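Local structure of ATP phosphoribosyltransferase regulatory subunit (Bacillus halodurans, 3OD1) at residues 36-41 and 146-151; 109-114 and 125-130; 159-164 and 262-267. The protein is probably the HisZ partner of HisG in the first step of histidine biosynthesis and may let histidine regulate that step, on a fold related to histidyl-tRNA synthetase. One frame throughout, in Å; residues are numbered along the deposited sequence.

Contact 1: 36-41 and 146-151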
loop_
_atom_site.group_PDB
_atom_site.type_symbol
_atom_site.label_atom_id
_atom_site.label_comp_id
_atom_site.label_asym_id
_atom_site.label_seq_id
_atom_site.Cartn_x
_atom_site.Cartn_y
_atom_site.Cartn_z
ATOM N N GLU B 36 1.009 -10.933 10.407
ATOM C CA GLU B 36 1.601 -11.340 11.679
ATOM C C GLU B 36 1.937 -12.833 11.704
ATOM O O GLU B 36 2.992 -13.217 12.192
ATOM C CB GLU B 36 0.667 -11.023 12.840
ATOM C CG GLU B 36 1.169 -9.898 13.725
ATOM C CD GLU B 36 0.142 -9.458 14.750
ATOM O OE1 GLU B 36 -0.228 -10.280 15.621
ATOM O OE2 GLU B 36 -0.294 -8.286 14.679
ATOM N N GLU B 37 1.019 -13.670 11.228
ATOM C CA GLU B 37 1.279 -15.116 11.153
ATOM C C GLU B 37 2.437 -15.387 10.196
ATOM O O GLU B 37 3.376 -16.122 10.512
ATOM C CB GLU B 37 0.040 -15.885 10.676
ATOM C CG GLU B 37 0.201 -17.410 10.706
ATOM C CD GLU B 37 0.304 -17.950 12.125
ATOM O OE1 GLU B 37 -0.103 -17.225 13.044
ATOM O OE2 GLU B 37 0.785 -19.090 12.328
ATOM N N ILE B 38 2.372 -14.768 9.025
ATOM C CA ILE B 38 3.428 -14.917 8.031
ATOM C C ILE B 38 4.810 -14.585 8.603
ATOM O O ILE B 38 5.803 -15.273 8.321
ATOM C CB ILE B 38 3.101 -14.082 6.784
ATOM C CG1 ILE B 38 1.907 -14.713 6.036
ATOM C CG2 ILE B 38 4.326 -13.935 5.883
ATOM C CD1 ILE B 38 1.287 -13.784 4.991
ATOM N N ASN B 39 4.875 -13.554 9.436
ATOM C CA ASN B 39 6.155 -13.148 10.013
ATOM C C ASN B 39 6.686 -14.148 11.030
ATOM O O ASN B 39 7.906 -14.344 11.159
ATOM C CB ASN B 39 6.045 -11.769 10.653
ATOM C CG ASN B 39 7.109 -10.826 10.153
ATOM O OD1 ASN B 39 7.921 -10.329 10.932
ATOM N ND2 ASN B 39 7.134 -10.594 8.834
ATOM N N LEU B 40 5.763 -14.763 11.754
ATOM C CA LEU B 40 6.093 -15.836 12.692
ATOM C C LEU B 40 6.689 -17.083 12.021
ATOM O O LEU B 40 7.289 -17.921 12.692
ATOM C CB LEU B 40 4.859 -16.221 13.501
ATOM C CG LEU B 40 4.407 -15.136 14.496
ATOM C CD1 LEU B 40 3.116 -15.557 15.197
ATOM C CD2 LEU B 40 5.494 -14.872 15.520
ATOM N N TRP B 41 6.510 -17.217 10.710
ATOM C CA TRP B 41 7.058 -18.375 9.983
ATOM C C TRP B 41 8.348 -18.040 9.239
ATOM O O TRP B 41 8.818 -18.823 8.411
ATOM C CB TRP B 41 6.032 -18.930 8.990
ATOM C CG TRP B 41 4.847 -19.560 9.625
ATOM C CD1 TRP B 41 4.023 -19.001 10.561
ATOM C CD2 TRP B 41 4.324 -20.872 9.360
ATOM N NE1 TRP B 41 3.027 -19.886 10.901
ATOM C CE2 TRP B 41 3.182 -21.036 10.172
ATOM C CE3 TRP B 41 4.710 -21.923 8.514
ATOM C CZ2 TRP B 41 2.419 -22.209 10.164
ATOM C CZ3 TRP B 41 3.961 -23.086 8.515
ATOM C CH2 TRP B 41 2.829 -23.222 9.337
ATOM N N ILE B 146 1.213 -24.402 2.284
ATOM C CA ILE B 146 -0.214 -24.673 2.431
ATOM C C ILE B 146 -0.625 -24.534 3.895
ATOM O O ILE B 146 -1.645 -23.916 4.197
ATOM C CB ILE B 146 -0.599 -26.073 1.892
ATOM C CG1 ILE B 146 -0.446 -26.119 0.359
ATOM C CG2 ILE B 146 -2.011 -26.423 2.311
ATOM C CD1 ILE B 146 -0.645 -27.522 -0.252
ATOM N N ALA B 147 0.190 -25.090 4.792
ATOM C CA ALA B 147 -0.043 -25.004 6.229
ATOM C C ALA B 147 -0.006 -23.565 6.737
ATOM O O ALA B 147 -0.774 -23.198 7.620
ATOM C CB ALA B 147 0.961 -25.877 6.989
ATOM N N LEU B 148 0.899 -22.758 6.196
ATOM C CA LEU B 148 0.949 -21.343 6.534
ATOM C C LEU B 148 -0.321 -20.639 6.055
ATOM O O LEU B 148 -0.944 -19.899 6.808
ATOM C CB LEU B 148 2.193 -20.689 5.936
ATOM C CG LEU B 148 2.317 -19.161 6.026
ATOM C CD1 LEU B 148 2.121 -18.672 7.464
ATOM C CD2 LEU B 148 3.672 -18.727 5.477
HETATM N N MSE B 149 -0.724 -20.892 4.814
HETATM C CA MSE B 149 -1.943 -20.280 4.298
HETATM C C MSE B 149 -3.136 -20.582 5.201
HETATM O O MSE B 149 -3.956 -19.695 5.498
HETATM C CB MSE B 149 -2.244 -20.772 2.883
HETATM C CG MSE B 149 -3.236 -19.857 2.147
HETATM SE SE MSE B 149 -3.594 -20.408 0.306
HETATM C CE MSE B 149 -4.499 -22.091 0.632
ATOM N N ILE B 150 -3.244 -21.845 5.611
ATOM C CA ILE B 150 -4.334 -22.279 6.466
ATOM C C ILE B 150 -4.258 -21.587 7.822
ATOM O O ILE B 150 -5.279 -21.163 8.372
ATOM C CB ILE B 150 -4.341 -23.821 6.627
ATOM C CG1 ILE B 150 -4.697 -24.475 5.282
ATOM C CG2 ILE B 150 -5.285 -24.248 7.770
ATOM C CD1 ILE B 150 -4.622 -25.983 5.260
ATOM N N ALA B 151 -3.048 -21.453 8.362
ATOM C CA ALA B 151 -2.891 -20.818 9.665
ATOM C C ALA B 151 -3.191 -19.322 9.576
ATOM O O ALA B 151 -3.758 -18.721 10.503
ATOM C CB ALA B 151 -1.501 -21.068 10.216
#
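Leu148 puts its CD1 methyl over the five-membered ring of the Trp41 indole, 3.5 Å from the centroid of that ring and only 5° off its normal, a CH-pi contact. The same methyl reaches back to the end of helix 21-40, with Ile38 CG1 at 4.2 Å from Leu148 CD1, so it sits between the isoleucine and the indole. The six-membered half of the indole lies against the partner helix: Trp41 CH2 comes to 3.7 Å from Leu148 N and also meets the methyl of Ala147, while Trp41 CZ2 lies 4.1 Å from Ala151 CB.

Ala151 CB touches the carboxylate of Glu37 as well, 3.7 Å from Glu37 OE2. That oxygen accepts from the indole N-H, Trp41 NE1 to Glu37 OE2 at 2.8 Å and 161°. It lies in the indole plane, whereas the nitrogen approaches it from above the carboxylate plane. The bond restrains the rotation of the indole, one face of which meets Leu148. Glu37 gets there with CG anti to the backbone N (chi1 -174°) and a bend at chi2 that brings the carboxylate round to the tryptophan. Its other oxygen, OE1, forms a salt bridge with Arg155 at the C-terminal end of helix 139-155, which positions the acceptor and should steady its negative charge.

The two helix segments run roughly antiparallel, their axes 9.7 Å apart. Arg359 of the second subunit makes a cation-pi contact with Trp41, placing the indole at the dimer interface. Val131 on strand 125-134 touches both Ile38 and Leu148, and helix 139-155 also packs through Met149 (selenomethionine) and Ile150 on strand 162-167.

Contact 2: 109-114 and 125-130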
loop_
_atom_site.group_PDB
_atom_site.type_symbol
_atom_site.label_atom_id
_atom_site.label_comp_id
_atom_site.label_asym_id
_atom_site.label_seq_id
_atom_site.Cartn_x
_atom_site.Cartn_y
_atom_site.Cartn_z
ATOM N N GLN B 109 2.224 -7.538 0.563
ATOM C CA GLN B 109 0.835 -7.136 0.622
ATOM C C GLN B 109 0.764 -5.943 -0.327
ATOM O O GLN B 109 1.288 -4.866 -0.034
ATOM C CB GLN B 109 0.448 -6.741 2.050
ATOM C CG GLN B 109 -0.983 -6.293 2.197
ATOM C CD GLN B 109 -1.320 -5.851 3.622
ATOM O OE1 GLN B 109 -0.690 -6.294 4.584
ATOM N NE2 GLN B 109 -2.333 -4.988 3.757
ATOM N N SER B 110 0.156 -6.148 -1.488
ATOM C CA SER B 110 0.288 -5.183 -2.568
ATOM C C SER B 110 -0.930 -5.140 -3.462
ATOM O O SER B 110 -1.602 -6.155 -3.677
ATOM C CB SER B 110 1.494 -5.542 -3.448
ATOM O OG SER B 110 2.683 -5.653 -2.691
ATOM N N ASN B 111 -1.184 -3.966 -4.027
ATOM C CA ASN B 111 -2.158 -3.864 -5.107
ATOM C C ASN B 111 -1.566 -4.389 -6.403
ATOM O O ASN B 111 -0.440 -4.044 -6.778
ATOM C CB ASN B 111 -2.593 -2.420 -5.304
ATOM C CG ASN B 111 -3.403 -1.890 -4.141
ATOM O OD1 ASN B 111 -3.892 -2.647 -3.308
ATOM N ND2 ASN B 111 -3.550 -0.579 -4.083
ATOM N N VAL B 112 -2.336 -5.221 -7.090
ATOM C CA VAL B 112 -1.987 -5.653 -8.437
ATOM C C VAL B 112 -3.095 -5.222 -9.389
ATOM O O VAL B 112 -4.166 -4.774 -8.953
ATOM C CB VAL B 112 -1.759 -7.190 -8.502
ATOM C CG1 VAL B 112 -0.556 -7.566 -7.641
ATOM C CG2 VAL B 112 -2.985 -7.920 -8.012
ATOM N N TYR B 113 -2.838 -5.350 -10.686
ATOM C CA TYR B 113 -3.639 -4.644 -11.673
ATOM C C TYR B 113 -4.017 -5.544 -12.842
ATOM O O TYR B 113 -3.279 -6.453 -13.212
ATOM C CB TYR B 113 -2.894 -3.395 -12.178
ATOM C CG TYR B 113 -2.457 -2.438 -11.075
ATOM C CD1 TYR B 113 -3.257 -1.363 -10.695
ATOM C CD2 TYR B 113 -1.261 -2.630 -10.405
ATOM C CE1 TYR B 113 -2.861 -0.490 -9.685
ATOM C CE2 TYR B 113 -0.848 -1.769 -9.400
ATOM C CZ TYR B 113 -1.652 -0.701 -9.043
ATOM O OH TYR B 113 -1.247 0.133 -8.028
ATOM N N ARG B 114 -5.185 -5.276 -13.405
ATOM C CA ARG B 114 -5.695 -6.001 -14.559
ATOM C C ARG B 114 -6.091 -4.990 -15.623
ATOM O O ARG B 114 -6.414 -3.837 -15.311
ATOM C CB ARG B 114 -6.921 -6.816 -14.163
ATOM C CG ARG B 114 -6.650 -7.879 -13.139
ATOM C CD ARG B 114 -5.869 -9.005 -13.762
ATOM N NE ARG B 114 -5.592 -10.061 -12.795
ATOM C CZ ARG B 114 -4.473 -10.131 -12.091
ATOM N NH1 ARG B 114 -3.544 -9.198 -12.252
ATOM N NH2 ARG B 114 -4.289 -11.116 -11.227
ATOM N N GLU B 125 -7.926 -3.039 -10.219
ATOM C CA GLU B 125 -6.926 -2.849 -9.170
ATOM C C GLU B 125 -7.440 -3.496 -7.897
ATOM O O GLU B 125 -8.544 -3.192 -7.461
ATOM C CB GLU B 125 -6.668 -1.348 -8.892
ATOM C CG GLU B 125 -5.715 -1.162 -7.722
ATOM C CD GLU B 125 -5.404 0.307 -7.387
ATOM O OE1 GLU B 125 -6.067 1.217 -7.925
ATOM O OE2 GLU B 125 -4.488 0.542 -6.578
ATOM N N PHE B 126 -6.655 -4.382 -7.291
ATOM C CA PHE B 126 -7.106 -5.043 -6.061
ATOM C C PHE B 126 -5.922 -5.519 -5.237
ATOM O O PHE B 126 -4.853 -5.773 -5.769
ATOM C CB PHE B 126 -8.063 -6.216 -6.371
ATOM C CG PHE B 126 -7.453 -7.285 -7.224
ATOM C CD1 PHE B 126 -6.602 -8.229 -6.671
ATOM C CD2 PHE B 126 -7.724 -7.349 -8.578
ATOM C CE1 PHE B 126 -6.032 -9.229 -7.464
ATOM C CE2 PHE B 126 -7.163 -8.336 -9.374
ATOM C CZ PHE B 126 -6.316 -9.278 -8.817
ATOM N N GLU B 127 -6.122 -5.621 -3.934
ATOM C CA GLU B 127 -5.027 -5.936 -3.016
ATOM C C GLU B 127 -4.825 -7.450 -2.878
ATOM O O GLU B 127 -5.777 -8.215 -2.749
ATOM C CB GLU B 127 -5.287 -5.299 -1.638
ATOM C CG GLU B 127 -4.101 -5.333 -0.708
ATOM C CD GLU B 127 -4.280 -4.443 0.511
ATOM O OE1 GLU B 127 -5.438 -4.096 0.838
ATOM O OE2 GLU B 127 -3.255 -4.102 1.148
ATOM N N GLN B 128 -3.570 -7.874 -2.940
ATOM C CA GLN B 128 -3.253 -9.282 -2.811
ATOM C C GLN B 128 -2.142 -9.446 -1.797
ATOM O O GLN B 128 -1.224 -8.617 -1.713
ATOM C CB GLN B 128 -2.831 -9.846 -4.160
ATOM C CG GLN B 128 -2.604 -11.339 -4.163
ATOM C CD GLN B 128 -2.320 -11.845 -5.564
ATOM O OE1 GLN B 128 -3.139 -11.678 -6.472
ATOM N NE2 GLN B 128 -1.141 -12.440 -5.754
ATOM N N LEU B 129 -2.226 -10.519 -1.026
ATOM C CA LEU B 129 -1.232 -10.788 -0.001
ATOM C C LEU B 129 -0.779 -12.250 -0.127
ATOM O O LEU B 129 -1.575 -13.135 -0.442
ATOM C CB LEU B 129 -1.849 -10.456 1.367
ATOM C CG LEU B 129 -1.260 -10.814 2.721
ATOM C CD1 LEU B 129 -2.004 -10.006 3.790
ATOM C CD2 LEU B 129 -1.416 -12.308 2.991
ATOM N N GLY B 130 0.506 -12.508 0.070
ATOM C CA GLY B 130 0.997 -13.864 -0.085
ATOM C C GLY B 130 2.476 -13.990 0.202
ATOM O O GLY B 130 3.097 -13.056 0.727
HETATM O O HOH W 1 -2.294 -11.438 -9.440
#
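Gln109 and Glu127 carry the clearest side-chain hydrogen bond between these antiparallel strands, Gln109 NE2 to Glu127 OE2 at 2.9 Å and 163°. The carboxylate oxygen lies in the amide plane, but the N-H reaches it from above the carboxylate plane. The glutamine arrives fully stretched, CG anti to the backbone N. On the same sheet face, Asn111 ND2 gives a weak bond to Glu125 OE2, bent to 116°. That oxygen is also held by Thr50 of the second subunit, which bonds Tyr113 OH too; the tyrosine ring lies beside the glutamate, pointing the same way.

Backbone bonds pair Ser110 with Gln128 and Val112 with Phe126, each in both directions. The shortest, Gln128 N to Ser110 O, is 2.7 Å.

Apolar and pi contacts occupy the face of Val112 and Phe126. Phe126 CG stands between its own N and carbonyl carbon, and its ring meets Val112 CG2 at CE1, 3.4 Å away. The ring edge then points into a face of the Arg114 guanidinium, 3.6 Å from Phe126 CZ to Arg114 NH2, with the two planes 82° apart. Arg114 NH1 bonds the carbonyls of Tyr113 and Pro83. A water in the guanidinium plane links Arg114 NH2 to Gln128 OE1, while Gln128 NE2 hydrogen-bonds Tyr108 OH.

This hairpin of strands 104-113 and 125-134 lies in the large mixed sheet, with strand 313-319 next to 125-134 and helix 21-40 packed on Gln109 and Leu129.

Contact 3: 159-164 and 262-267; sequences SEFKVA and SEYVKF
Val163 pairs with Val265, and Ala164 with Lys266, in a short parallel ladder whose strand directions differ by 33°; Val163 makes both hydrogen bonds between the two segments, N to Tyr264 O at 2.8 Å and O to Lys266 N at 2.9 Å. Just ahead of the ladder, Phe161 and Tyr264 form an offset stack, centroids 4.7 Å apart and planes inclined by 29°. Only one side of the tyrosine takes part: Tyr264 CE1 is 3.6 Å from Phe161 CE2, and CD1 lies over the phenylalanine face, toward its rim. Phe161 reaches this position with CG between its backbone N and carbonyl carbon (chi1 60°). Its own carbonyl also meets the tyrosine, Phe161 O standing at the ring edge 3.5 Å from Tyr264 CD1. Helix 139-155 packs against the pair, through Leu153 on Phe161 and Ile150 on Tyr264.

The two lysines meet in a different way. Their side chains cross at about a right angle, Lys162 CG touching Lys266 CD at 3.8 Å, and Lys162 NZ ends 4.1 Å from Lys266 NZ. Lys266 runs extended beyond CG, whereas Lys162 is folded by successive bends.

Aromatic stacking and backbone bonding therefore hold the join, while the lysines add aliphatic contact; their two ammonium groups, this close, would probably repel, and the proximity might lower the proton affinity of one.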
loop_
_atom_site.group_PDB
_atom_site.type_symbol
_atom_site.label_atom_id
_atom_site.label_comp_id
_atom_site.label_asym_id
_atom_site.label_seq_id
_atom_site.Cartn_x
_atom_site.Cartn_y
_atom_site.Cartn_z
ATOM N N SER B 159 -13.274 -19.747 8.929
ATOM C CA SER B 159 -13.614 -21.009 9.569
ATOM C C SER B 159 -14.255 -21.950 8.546
ATOM O O SER B 159 -14.858 -21.502 7.575
ATOM C CB SER B 159 -14.612 -20.738 10.706
ATOM O OG SER B 159 -14.333 -21.503 11.864
ATOM N N GLU B 160 -14.117 -23.253 8.761
ATOM C CA GLU B 160 -14.853 -24.243 7.977
ATOM C C GLU B 160 -14.496 -24.252 6.487
ATOM O O GLU B 160 -15.255 -24.796 5.678
ATOM C CB GLU B 160 -16.361 -24.004 8.118
ATOM C CG GLU B 160 -16.824 -23.682 9.526
ATOM C CD GLU B 160 -17.470 -24.865 10.212
ATOM O OE1 GLU B 160 -17.076 -26.013 9.919
ATOM O OE2 GLU B 160 -18.372 -24.644 11.045
ATOM N N PHE B 161 -13.361 -23.651 6.126
ATOM C CA PHE B 161 -12.951 -23.557 4.729
ATOM C C PHE B 161 -12.192 -24.797 4.284
ATOM O O PHE B 161 -11.854 -25.654 5.102
ATOM C CB PHE B 161 -12.085 -22.318 4.501
ATOM C CG PHE B 161 -10.832 -22.297 5.312
ATOM C CD1 PHE B 161 -9.624 -22.727 4.764
ATOM C CD2 PHE B 161 -10.847 -21.832 6.619
ATOM C CE1 PHE B 161 -8.453 -22.688 5.509
ATOM C CE2 PHE B 161 -9.683 -21.798 7.373
ATOM C CZ PHE B 161 -8.484 -22.231 6.820
ATOM N N LYS B 162 -11.923 -24.877 2.982
ATOM C CA LYS B 162 -11.264 -26.028 2.395
ATOM C C LYS B 162 -10.206 -25.582 1.399
ATOM O O LYS B 162 -10.406 -24.628 0.652
ATOM C CB LYS B 162 -12.278 -26.924 1.680
ATOM C CG LYS B 162 -12.611 -28.230 2.401
ATOM C CD LYS B 162 -13.652 -28.033 3.499
ATOM C CE LYS B 162 -14.615 -29.221 3.589
ATOM N NZ LYS B 162 -15.427 -29.427 2.340
ATOM N N VAL B 163 -9.080 -26.285 1.401
ATOM C CA VAL B 163 -8.040 -26.090 0.404
ATOM C C VAL B 163 -7.990 -27.341 -0.461
ATOM O O VAL B 163 -7.752 -28.445 0.032
ATOM C CB VAL B 163 -6.687 -25.850 1.067
ATOM C CG1 VAL B 163 -5.580 -25.677 0.010
ATOM C CG2 VAL B 163 -6.784 -24.630 1.971
ATOM N N ALA B 164 -8.271 -27.170 -1.741
ATOM C CA ALA B 164 -8.293 -28.292 -2.667
ATOM C C ALA B 164 -6.926 -28.380 -3.339
ATOM O O ALA B 164 -6.363 -27.364 -3.758
ATOM C CB ALA B 164 -9.387 -28.097 -3.696
ATOM N N SER B 262 -4.763 -31.234 8.337
ATOM C CA SER B 262 -5.402 -32.243 7.507
ATOM C C SER B 262 -6.899 -32.023 7.310
ATOM O O SER B 262 -7.428 -32.235 6.213
ATOM C CB SER B 262 -5.166 -33.624 8.117
ATOM O OG SER B 262 -5.162 -34.603 7.112
ATOM N N GLU B 263 -7.577 -31.602 8.373
ATOM C CA GLU B 263 -9.026 -31.425 8.334
ATOM C C GLU B 263 -9.430 -30.429 7.252
ATOM O O GLU B 263 -10.554 -30.478 6.749
ATOM C CB GLU B 263 -9.564 -30.973 9.700
ATOM C CG GLU B 263 -9.072 -29.595 10.143
ATOM C CD GLU B 263 -9.773 -29.065 11.397
ATOM O OE1 GLU B 263 -10.990 -28.771 11.337
ATOM O OE2 GLU B 263 -9.097 -28.924 12.441
ATOM N N TYR B 264 -8.499 -29.546 6.887
ATOM C CA TYR B 264 -8.779 -28.444 5.968
ATOM C C TYR B 264 -8.548 -28.781 4.498
ATOM O O TYR B 264 -8.937 -28.021 3.608
ATOM C CB TYR B 264 -7.942 -27.216 6.346
ATOM C CG TYR B 264 -8.367 -26.577 7.646
ATOM C CD1 TYR B 264 -9.440 -25.699 7.684
ATOM C CD2 TYR B 264 -7.704 -26.855 8.834
ATOM C CE1 TYR B 264 -9.843 -25.109 8.864
ATOM C CE2 TYR B 264 -8.097 -26.265 10.023
ATOM C CZ TYR B 264 -9.170 -25.393 10.028
ATOM O OH TYR B 264 -9.580 -24.806 11.198
ATOM N N VAL B 265 -7.922 -29.919 4.232
ATOM C CA VAL B 265 -7.515 -30.209 2.871
ATOM C C VAL B 265 -8.396 -31.260 2.210
ATOM O O VAL B 265 -8.920 -32.156 2.868
ATOM C CB VAL B 265 -6.025 -30.631 2.792
ATOM C CG1 VAL B 265 -5.133 -29.516 3.323
ATOM C CG2 VAL B 265 -5.789 -31.910 3.557
ATOM N N LYS B 266 -8.572 -31.121 0.903
ATOM C CA LYS B 266 -9.184 -32.166 0.108
ATOM C C LYS B 266 -8.461 -32.217 -1.230
ATOM O O LYS B 266 -7.605 -31.378 -1.505
ATOM C CB LYS B 266 -10.688 -31.934 -0.044
ATOM C CG LYS B 266 -11.083 -30.635 -0.711
ATOM C CD LYS B 266 -12.595 -30.471 -0.668
ATOM C CE LYS B 266 -13.082 -29.369 -1.604
ATOM N NZ LYS B 266 -14.578 -29.278 -1.623
ATOM N N PHE B 267 -8.768 -33.217 -2.046
ATOM C CA PHE B 267 -8.063 -33.379 -3.306
ATOM C C PHE B 267 -8.973 -33.169 -4.496
ATOM O O PHE B 267 -10.110 -33.639 -4.510
ATOM C CB PHE B 267 -7.384 -34.742 -3.363
ATOM C CG PHE B 267 -6.333 -34.922 -2.314
ATOM C CD1 PHE B 267 -5.021 -34.547 -2.562
ATOM C CD2 PHE B 267 -6.661 -35.436 -1.069
ATOM C CE1 PHE B 267 -4.052 -34.696 -1.591
ATOM C CE2 PHE B 267 -5.695 -35.593 -0.096
ATOM C CZ PHE B 267 -4.389 -35.222 -0.357
#

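From the N terminus, helix 21-40 supplies the first half of contact 1, and the chain returns to it on helix 139-155, closing a loop of 104 residues. Contact 2, a hairpin with ten intervening residues, is nested inside that loop. Contact 3 follows in series: strand 162-167 comes directly after helix 139-155, and a largely helical excursion of 97 residues ends at its parallel neighbour 265-268. Contacts 2 and 3 join strands of the same mixed sheet without touching, nearest atoms about 13 Å apart. Contact 1 bridges them, Ile38 packing on Leu129 and Met149 on Val163. Contacts 1 and 2 also meet the second subunit.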